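Malate dehydrogenase (Porphyromonas gingivalis, PDB 3FI9) probably catalyses the reversible, NAD-dependent oxidation of malate to oxaloacetate. Local coordinates at residues 269-274 with 305-310. Numbering follows the deposited sequence.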
ATOM      1  N   GLY A 269      20.121  35.275  -5.995  1.00 23.72           N
ATOM      2  CA  GLY A 269      19.818  35.069  -4.565  1.00 22.94           C
ATOM      3  C   GLY A 269      19.681  33.610  -4.161  1.00 22.41           C
ATOM      4  O   GLY A 269      19.856  33.249  -2.994  1.00 22.67           O
ATOM      5  N   PHE A 270      19.392  32.757  -5.136  1.00 20.91           N
ATOM      6  CA  PHE A 270      19.242  31.311  -4.884  1.00 20.44           C
ATOM      7  C   PHE A 270      19.915  30.521  -6.034  1.00 19.72           C
ATOM      8  O   PHE A 270      19.256  29.928  -6.858  1.00 17.68           O
ATOM      9  CB  PHE A 270      17.743  31.007  -4.818  1.00 18.84           C
ATOM     10  CG  PHE A 270      17.053  31.698  -3.672  1.00 19.31           C
ATOM     11  CD1 PHE A 270      17.102  31.152  -2.400  1.00 19.16           C
ATOM     12  CD2 PHE A 270      16.388  32.917  -3.861  1.00 20.49           C
ATOM     13  CE1 PHE A 270      16.465  31.792  -1.330  1.00 21.29           C
ATOM     14  CE2 PHE A 270      15.734  33.575  -2.772  1.00 20.81           C
ATOM     15  CZ  PHE A 270      15.784  33.005  -1.525  1.00 20.14           C
ATOM     16  N   GLU A 271      21.242  30.571  -6.115  1.00 19.97           N
ATOM     17  CA  GLU A 271      21.908  30.084  -7.314  1.00 20.40           C
ATOM     18  C   GLU A 271      22.243  28.609  -7.218  1.00 20.29           C
ATOM     19  O   GLU A 271      22.643  28.149  -6.148  1.00 19.74           O
ATOM     20  CB  GLU A 271      23.195  30.900  -7.515  1.00 21.65           C
ATOM     21  CG  GLU A 271      22.922  32.409  -7.671  1.00 22.97           C
ATOM     22  CD  GLU A 271      22.868  33.190  -6.359  1.00 27.68           C
ATOM     23  OE1 GLU A 271      22.905  32.595  -5.231  1.00 27.39           O
ATOM     24  OE2 GLU A 271      22.767  34.443  -6.467  1.00 29.62           O
ATOM     25  N   HIS A 272      22.117  27.872  -8.332  1.00 20.16           N
ATOM     26  CA  HIS A 272      22.774  26.533  -8.443  1.00 19.51           C
ATOM     27  C   HIS A 272      22.446  25.578  -7.324  1.00 19.00           C
ATOM     28  O   HIS A 272      23.333  25.140  -6.572  1.00 18.42           O
ATOM     29  CB  HIS A 272      24.297  26.698  -8.506  1.00 19.79           C
ATOM     30  CG  HIS A 272      24.748  27.519  -9.664  1.00 21.29           C
ATOM     31  ND1 HIS A 272      25.397  28.730  -9.515  1.00 24.99           N
ATOM     32  CD2 HIS A 272      24.579  27.339 -10.994  1.00 21.80           C
ATOM     33  CE1 HIS A 272      25.628  29.253 -10.708  1.00 22.45           C
ATOM     34  NE2 HIS A 272      25.144  28.432 -11.623  1.00 24.47           N
ATOM     35  N   ILE A 273      21.161  25.241  -7.193  1.00 18.91           N
ATOM     36  CA  ILE A 273      20.754  24.459  -6.032  1.00 18.48           C
ATOM     37  C   ILE A 273      19.533  23.633  -6.335  1.00 17.99           C
ATOM     38  O   ILE A 273      18.847  23.877  -7.347  1.00 18.77           O
ATOM     39  CB  ILE A 273      20.451  25.426  -4.823  1.00 18.58           C
ATOM     40  CG1 ILE A 273      20.517  24.683  -3.500  1.00 19.42           C
ATOM     41  CG2 ILE A 273      19.102  26.164  -5.030  1.00 17.57           C
ATOM     42  CD1 ILE A 273      21.980  24.335  -3.100  1.00 17.92           C
ATOM     43  N   MET A 274      19.238  22.650  -5.486  1.00 19.12           N
ATOM     44  CA  MET A 274      17.900  21.976  -5.560  1.00 20.93           C
ATOM     45  C   MET A 274      17.203  22.275  -4.235  1.00 20.08           C
ATOM     46  O   MET A 274      17.797  22.029  -3.174  1.00 18.54           O
ATOM     47  CB  MET A 274      18.042  20.458  -5.615  1.00 20.46           C
ATOM     48  CG  MET A 274      18.917  19.910  -6.715  1.00 25.18           C
ATOM     49  SD  MET A 274      17.909  19.622  -8.214  1.00 28.93           S
ATOM     50  CE  MET A 274      16.761  18.418  -7.498  1.00  8.91           C
ATOM     51  N   GLU A 305      17.927  31.737   4.428  1.00 23.80           N
ATOM     52  CA  GLU A 305      18.628  31.006   5.477  1.00 24.11           C
ATOM     53  C   GLU A 305      18.763  29.506   5.150  1.00 23.70           C
ATOM     54  O   GLU A 305      19.837  28.918   5.280  1.00 22.14           O
ATOM     55  CB  GLU A 305      17.812  31.098   6.773  1.00 26.15           C
ATOM     56  CG  GLU A 305      17.983  32.339   7.566  1.00 30.42           C
ATOM     57  CD  GLU A 305      19.088  32.177   8.602  1.00 39.57           C
ATOM     58  OE1 GLU A 305      20.250  32.512   8.273  1.00 43.66           O
ATOM     59  OE2 GLU A 305      18.795  31.740   9.749  1.00 41.64           O
ATOM     60  N   SER A 306      17.640  28.877   4.805  1.00 20.89           N
ATOM     61  CA  SER A 306      17.630  27.482   4.371  1.00 21.09           C
ATOM     62  C   SER A 306      18.550  27.308   3.124  1.00 20.26           C
ATOM     63  O   SER A 306      19.412  26.381   3.060  1.00 19.66           O
ATOM     64  CB  SER A 306      16.171  27.072   4.081  1.00 20.71           C
ATOM     65  OG  SER A 306      16.075  25.745   3.628  1.00 24.35           O
ATOM     66  N   TYR A 307      18.412  28.223   2.173  1.00 19.70           N
ATOM     67  CA  TYR A 307      19.268  28.211   0.974  1.00 19.88           C
ATOM     68  C   TYR A 307      20.759  28.161   1.401  1.00 20.57           C
ATOM     69  O   TYR A 307      21.521  27.346   0.892  1.00 21.13           O
ATOM     70  CB  TYR A 307      19.004  29.387   0.012  1.00 19.85           C
ATOM     71  CG  TYR A 307      20.080  29.446  -1.065  1.00 20.76           C
ATOM     72  CD1 TYR A 307      19.983  28.680  -2.229  1.00 22.45           C
ATOM     73  CD2 TYR A 307      21.253  30.181  -0.851  1.00 22.85           C
ATOM     74  CE1 TYR A 307      21.031  28.687  -3.189  1.00 19.83           C
ATOM     75  CE2 TYR A 307      22.294  30.183  -1.776  1.00 21.66           C
ATOM     76  CZ  TYR A 307      22.167  29.450  -2.942  1.00 20.81           C
ATOM     77  OH  TYR A 307      23.220  29.471  -3.833  1.00 20.06           O
ATOM     78  N   SER A 308      21.167  28.996   2.357  1.00 20.44           N
ATOM     79  CA  SER A 308      22.584  29.065   2.759  1.00 21.12           C
ATOM     80  C   SER A 308      23.127  27.752   3.319  1.00 21.66           C
ATOM     81  O   SER A 308      24.305  27.394   3.099  1.00 21.22           O
ATOM     82  CB  SER A 308      22.805  30.210   3.759  1.00 20.90           C
ATOM     83  OG  SER A 308      22.384  31.444   3.152  1.00 25.34           O
ATOM     84  N   HIS A 309      22.301  27.034   4.067  1.00 21.81           N
ATOM     85  CA  HIS A 309      22.733  25.738   4.576  1.00 22.47           C
ATOM     86  C   HIS A 309      22.849  24.728   3.428  1.00 22.96           C
ATOM     87  O   HIS A 309      23.777  23.893   3.400  1.00 22.89           O
ATOM     88  CB  HIS A 309      21.741  25.227   5.613  1.00 24.16           C
ATOM     89  CG  HIS A 309      22.154  23.954   6.265  1.00 28.85           C
ATOM     90  ND1 HIS A 309      22.054  22.730   5.637  1.00 32.29           N
ATOM     91  CD2 HIS A 309      22.661  23.707   7.500  1.00 33.46           C
ATOM     92  CE1 HIS A 309      22.486  21.782   6.453  1.00 35.33           C
ATOM     93  NE2 HIS A 309      22.854  22.345   7.591  1.00 35.92           N
ATOM     94  N   LEU A 310      21.915  24.798   2.479  1.00 21.12           N
ATOM     95  CA  LEU A 310      21.942  23.864   1.349  1.00 21.64           C
ATOM     96  C   LEU A 310      23.194  24.084   0.484  1.00 21.42           C
ATOM     97  O   LEU A 310      23.824  23.122   0.021  1.00 19.96           O
ATOM     98  CB  LEU A 310      20.687  24.015   0.477  1.00 21.31           C
ATOM     99  CG  LEU A 310      19.386  23.607   1.199  1.00 23.33           C
ATOM    100  CD1 LEU A 310      18.177  23.727   0.254  1.00 23.74           C
ATOM    101  CD2 LEU A 310      19.491  22.199   1.747  1.00 25.57           C
TER
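Tyr307 reaches from its helix across the segment 269-274, whose two short strands turn a corner at His272, meeting Phe270, Ile273 and Glu271 in turn. Its CB points toward that segment, and CG lies anti to the backbone N (chi1 170°). At the root, Tyr307 CB sits at the edge of the Phe270 ring, 3.5 Å from Phe270 CD1. That edge is turned to the tyrosine face in an offset edge-to-face pair, planes 87° apart and centroids 5.6 Å from each other. On one face of the Tyr307 ring, Phe270 CA makes a CH-pi contact 3.9 Å from the centroid, and Gly269 O stands above the plane toward the rim. At the edge, Tyr307 CE1 meets Ile273 CG2 at 3.7 Å. At the tip, Tyr307 OH donates a hydrogen bond to Glu271 O (2.7 Å), in the carbonyl plane and on a lone pair. The Glu271 side chain bends at chi2, and Glu271 OE2 accepts a bond from Gly269 N (2.8 Å). One helical turn on, Leu310 CB packs against Ile273 CD1 at 3.8 Å. Within the alpha/beta C-terminal domain of the lactate/malate dehydrogenase family, the contact joins helix 297-319 to strands 270-271 and 273-277, the latter outermost in this chain's mixed sheet beside strand 261-267, with a G1 beta bulge at His272 and Ile273 facing Val265; the Leu310 side chain lies about 7 Å from that of His182, the predicted proton acceptor.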